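Local coordinates for protein Lys-gingipain catalytic subunit (PDB 6I9A) that cleaves proteins after lysine as a secreted cysteine endopeptidase of Porphyromonas gingivalis, a probable virulence factor in periodontal disease, at residues Trp31-Trp34 and Lys35-Gly39; Gln385-Ala388 and Ser389-Ile392. All coordinates share one frame; numbering follows the deposited sequence.

Contact 1: residues Trp31-Trp34 and Lys35-Gly39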
loop_
_atom_site.group_PDB
_atom_site.type_symbol
_atom_site.label_atom_id
_atom_site.label_comp_id
_atom_site.label_asym_id
_atom_site.label_seq_id
_atom_site.Cartn_x
_atom_site.Cartn_y
_atom_site.Cartn_z
ATOM N N TRP A 31 8.416 -8.695 -10.955
ATOM C CA TRP A 31 7.993 -7.564 -10.115
ATOM C C TRP A 31 9.137 -6.550 -10.048
ATOM O O TRP A 31 8.895 -5.335 -10.220
ATOM C CB TRP A 31 7.631 -8.104 -8.732
ATOM C CG TRP A 31 7.059 -7.108 -7.764
ATOM C CD1 TRP A 31 5.753 -6.683 -7.683
ATOM C CD2 TRP A 31 7.744 -6.504 -6.652
ATOM N NE1 TRP A 31 5.594 -5.858 -6.581
ATOM C CE2 TRP A 31 6.797 -5.751 -5.930
ATOM C CE3 TRP A 31 9.064 -6.551 -6.182
ATOM C CZ2 TRP A 31 7.128 -5.041 -4.776
ATOM C CZ3 TRP A 31 9.402 -5.859 -5.029
ATOM C CH2 TRP A 31 8.441 -5.099 -4.341
ATOM N N LEU A 32 10.375 -7.004 -9.834
ATOM C CA LEU A 32 11.513 -6.072 -9.827
ATOM C C LEU A 32 11.690 -5.378 -11.176
ATOM O O LEU A 32 11.984 -4.180 -11.238
ATOM C CB LEU A 32 12.808 -6.843 -9.470
ATOM C CG LEU A 32 12.809 -7.483 -8.078
ATOM C CD1 LEU A 32 14.003 -8.393 -7.946
ATOM C CD2 LEU A 32 12.707 -6.441 -6.941
ATOM N N THR A 33 11.479 -6.099 -12.264
ATOM C CA THR A 33 11.606 -5.511 -13.609
ATOM C C THR A 33 10.644 -4.337 -13.749
ATOM O O THR A 33 11.009 -3.247 -14.179
ATOM C CB THR A 33 11.375 -6.552 -14.681
ATOM O OG1 THR A 33 12.418 -7.534 -14.584
ATOM C CG2 THR A 33 11.314 -5.958 -16.083
ATOM N N TRP A 34 9.363 -4.569 -13.402
ATOM C CA TRP A 34 8.344 -3.508 -13.505
ATOM C C TRP A 34 8.626 -2.339 -12.568
ATOM O O TRP A 34 8.496 -1.189 -12.965
ATOM C CB TRP A 34 6.962 -4.096 -13.279
ATOM C CG TRP A 34 5.879 -3.089 -13.059
ATOM C CD1 TRP A 34 5.130 -2.976 -11.919
ATOM C CD2 TRP A 34 5.462 -2.017 -13.918
ATOM N NE1 TRP A 34 4.216 -1.971 -12.046
ATOM C CE2 TRP A 34 4.403 -1.349 -13.258
ATOM C CE3 TRP A 34 5.849 -1.574 -15.207
ATOM C CZ2 TRP A 34 3.754 -0.251 -13.820
ATOM C CZ3 TRP A 34 5.209 -0.474 -15.743
ATOM C CH2 TRP A 34 4.167 0.164 -15.072
ATOM N N LYS A 35 9.033 -2.614 -11.303
ATOM C CA LYS A 35 9.322 -1.507 -10.398
ATOM C C LYS A 35 10.468 -0.647 -10.935
ATOM O O LYS A 35 10.409 0.568 -10.871
ATOM C CB LYS A 35 9.649 -2.017 -8.992
ATOM C CG LYS A 35 8.459 -2.708 -8.292
ATOM C CD LYS A 35 7.143 -1.877 -8.249
ATOM C CE LYS A 35 6.147 -2.606 -7.392
ATOM N NZ LYS A 35 4.871 -1.879 -7.230
ATOM N N ALA A 36 11.512 -1.283 -11.543
ATOM C CA ALA A 36 12.610 -0.472 -12.142
ATOM C C ALA A 36 12.055 0.320 -13.323
ATOM O O ALA A 36 12.334 1.519 -13.472
ATOM C CB ALA A 36 13.735 -1.379 -12.616
ATOM N N GLN A 37 11.226 -0.324 -14.165
ATOM C CA GLN A 37 10.678 0.360 -15.331
ATOM C C GLN A 37 9.851 1.586 -14.967
ATOM O O GLN A 37 9.858 2.594 -15.696
ATOM C CB GLN A 37 9.827 -0.617 -16.164
ATOM C CG GLN A 37 10.694 -1.619 -16.892
ATOM C CD GLN A 37 9.895 -2.741 -17.502
ATOM O OE1 GLN A 37 8.782 -3.050 -17.081
ATOM N NE2 GLN A 37 10.475 -3.386 -18.530
ATOM N N LYS A 38 9.113 1.518 -13.848
ATOM C CA LYS A 38 8.293 2.658 -13.467
ATOM C C LYS A 38 9.079 3.684 -12.623
ATOM O O LYS A 38 8.505 4.674 -12.180
ATOM C CB LYS A 38 7.008 2.217 -12.753
ATOM C CG LYS A 38 7.248 1.705 -11.316
ATOM C CD LYS A 38 6.087 0.841 -10.780
ATOM C CE LYS A 38 4.729 1.533 -10.793
ATOM N NZ LYS A 38 4.648 2.698 -9.845
ATOM N N GLY A 39 10.380 3.486 -12.467
ATOM C CA GLY A 39 11.219 4.510 -11.860
ATOM C C GLY A 39 11.673 4.288 -10.443
ATOM O O GLY A 39 12.116 5.230 -9.764
#

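Contact 2: residues Gln385-Ala388 and Ser389-Ile392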
loop_
_atom_site.group_PDB
_atom_site.type_symbol
_atom_site.label_atom_id
_atom_site.label_comp_id
_atom_site.label_asym_id
_atom_site.label_seq_id
_atom_site.Cartn_x
_atom_site.Cartn_y
_atom_site.Cartn_z
ATOM N N GLN A 385 22.692 10.013 -27.551
ATOM C CA GLN A 385 23.541 9.303 -26.602
ATOM C C GLN A 385 24.420 10.225 -25.812
ATOM O O GLN A 385 24.595 11.384 -26.215
ATOM C CB GLN A 385 24.427 8.259 -27.321
ATOM C CG GLN A 385 23.564 7.188 -27.992
ATOM C CD GLN A 385 24.324 6.053 -28.601
ATOM O OE1 GLN A 385 25.277 5.549 -28.037
ATOM N NE2 GLN A 385 23.874 5.591 -29.751
ATOM N N ASN A 386 24.841 9.777 -24.604
ATOM C CA ASN A 386 25.809 10.468 -23.754
ATOM C C ASN A 386 25.311 11.814 -23.265
ATOM O O ASN A 386 26.069 12.791 -23.183
ATOM C CB ASN A 386 27.171 10.644 -24.511
ATOM C CG ASN A 386 27.678 9.311 -24.995
ATOM O OD1 ASN A 386 27.981 8.418 -24.228
ATOM N ND2 ASN A 386 27.738 9.153 -26.300
ATOM N N GLN A 387 24.014 11.852 -22.873
ATOM C CA GLN A 387 23.416 13.074 -22.316
ATOM C C GLN A 387 23.131 12.890 -20.834
ATOM O O GLN A 387 22.629 11.823 -20.441
ATOM C CB GLN A 387 22.102 13.470 -23.017
ATOM C CG GLN A 387 22.191 13.692 -24.517
ATOM C CD GLN A 387 23.177 14.763 -24.853
ATOM O OE1 GLN A 387 23.150 15.859 -24.284
ATOM N NE2 GLN A 387 24.109 14.429 -25.757
ATOM N N ALA A 388 23.367 13.917 -20.032
ATOM C CA ALA A 388 23.122 13.888 -18.600
ATOM C C ALA A 388 21.629 13.944 -18.286
ATOM O O ALA A 388 21.236 13.520 -17.185
ATOM C CB ALA A 388 23.831 15.063 -17.919
ATOM N N SER A 389 20.827 14.472 -19.197
ATOM C CA SER A 389 19.378 14.536 -18.962
ATOM C C SER A 389 18.663 14.655 -20.253
ATOM O O SER A 389 19.275 15.015 -21.283
ATOM C CB SER A 389 19.036 15.707 -18.043
ATOM O OG SER A 389 19.321 16.959 -18.650
ATOM N N TYR A 390 17.339 14.404 -20.228
ATOM C CA TYR A 390 16.437 14.626 -21.337
ATOM C C TYR A 390 15.193 15.300 -20.839
ATOM O O TYR A 390 14.736 14.999 -19.741
ATOM C CB TYR A 390 15.993 13.339 -22.046
ATOM C CG TYR A 390 17.122 12.459 -22.528
ATOM C CD1 TYR A 390 17.791 12.734 -23.721
ATOM C CD2 TYR A 390 17.511 11.339 -21.805
ATOM C CE1 TYR A 390 18.832 11.923 -24.165
ATOM C CE2 TYR A 390 18.531 10.504 -22.249
ATOM C CZ TYR A 390 19.192 10.799 -23.432
ATOM O OH TYR A 390 20.233 9.982 -23.819
ATOM N N SER A 391 14.566 16.140 -21.645
ATOM C CA SER A 391 13.249 16.705 -21.313
ATOM C C SER A 391 12.192 15.826 -21.939
ATOM O O SER A 391 12.268 15.443 -23.105
ATOM C CB SER A 391 13.152 18.141 -21.829
ATOM O OG SER A 391 13.400 18.231 -23.226
ATOM N N ILE A 392 11.155 15.508 -21.129
ATOM C CA ILE A 392 10.007 14.734 -21.542
ATOM C C ILE A 392 8.807 15.499 -20.999
ATOM O O ILE A 392 8.851 15.894 -19.843
ATOM C CB ILE A 392 10.086 13.239 -21.107
ATOM C CG1 ILE A 392 11.266 12.556 -21.871
ATOM C CG2 ILE A 392 8.772 12.574 -21.374
ATOM C CD1 ILE A 392 11.506 11.067 -21.660
HETATM O O HOH W 1 22.223 9.606 -21.901
#

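Contact 1: residues Trp31-Trp34 and Lys35-Gly39
Lys35 passes obliquely across one face of the Trp31 indole, one helical turn earlier. Its CB and CG both pass the Trp31 carbonyl oxygen, CG at 3.3 Å, and CG also lies over the six-membered ring, 4.2 Å from the centroid, in a CH-pi contact only 11° off the ring normal. A bend at chi2 (-53°) carries the rest of the chain across that face, bringing CE to 3.4 Å from Trp31 NE1. At the tip, NZ forms salt bridges to Asp362 and Glu140 and a hydrogen bond to Ser364; Trp31 NE1 also donates to Asp362 and Trp34 NE1 to Glu140, so each carboxylate probably helps fix an indole as well as balance the ammonium.

Lys38 CD lies over the five-membered ring of Trp34, 3.9 Å from its centroid. Gln37 OE1 comes to the edge of this indole, 3.8 Å from Trp34 CE3, with the amide plane steep to the ring. Backbone bonds from Lys35 N to Trp31 O (2.9 Å) and from Lys38 N to Trp34 O (2.9 Å) keep the turns in step until Gly39, with positive phi, ends the helix in a Schellman motif.

Helix 25-37 links strands 14-20 and 40-46 in a beta-alpha-beta unit. Its two tryptophans pack on helix 126-141; Trp31 also reaches strand 117-121, and Trp34 touches strand 432-439 of the C-terminal domain.

Contact 2: residues Gln385-Ala388 and Ser389-Ile392
The aliphatic part of Gln387 meets the phenol of Tyr390 three residues on. Gln387 CB and CG each approach Tyr390 CE1 at 3.8 Å, CB coming obliquely to the ring, and the two side chains cross at nearly a right angle. Close by, a water accepts a hydrogen bond from Gln387 N (3.0 Å) and donates one to Tyr390 OH (2.8 Å), joining the loop backbone to the phenol.

The Gln387 side chain folds back at chi2 (-59°), which carries its amide back over the preceding residues of the same loop. There NE2 donates to the carbonyl oxygen of Gln385 over 3.1 Å, the acceptor lying 19° out of the amide plane. This bond spans the turn at Asn386, whose backbone has positive phi.

Farther out, Tyr390 OH is hydrogen-bonded to the carbonyl of Pro384, so the phenol is tied to the loop both directly and through water. Its side chain packs against Leu383, Ile428, Ile402 and Met424. Backbone hydrogen bonds pair Ala388 with Met424 and Tyr390 with Val422, setting the start of strand 389-394 against strand 419-424. The loop here leads into the antiparallel sheet of the C-terminal immunoglobulin-like domain, with a buried tyrosine next to exposed or partly exposed loop residues.

Overall arrangement
Contact 1 is largely buried and belongs to the catalytic C25 region, whereas contact 2 lies at the surface of the immunoglobulin-like domain; their nearest atoms are about 10 Å apart. Both are local, but their elements differ: one is the last turns of a helix, the other the entry to a strand. In 31-39, lysine chains cover indoles and buried charge is met by carboxylates from elsewhere in the fold. In 385-392, neutral amide, phenol and water bonds join apolar packing of a buried tyrosine and backbone pairing at the edge of the solvent. Through Trp34, Gln37 and Lys38, contact 1 reaches the domain that houses contact 2, and both lie away from the active site.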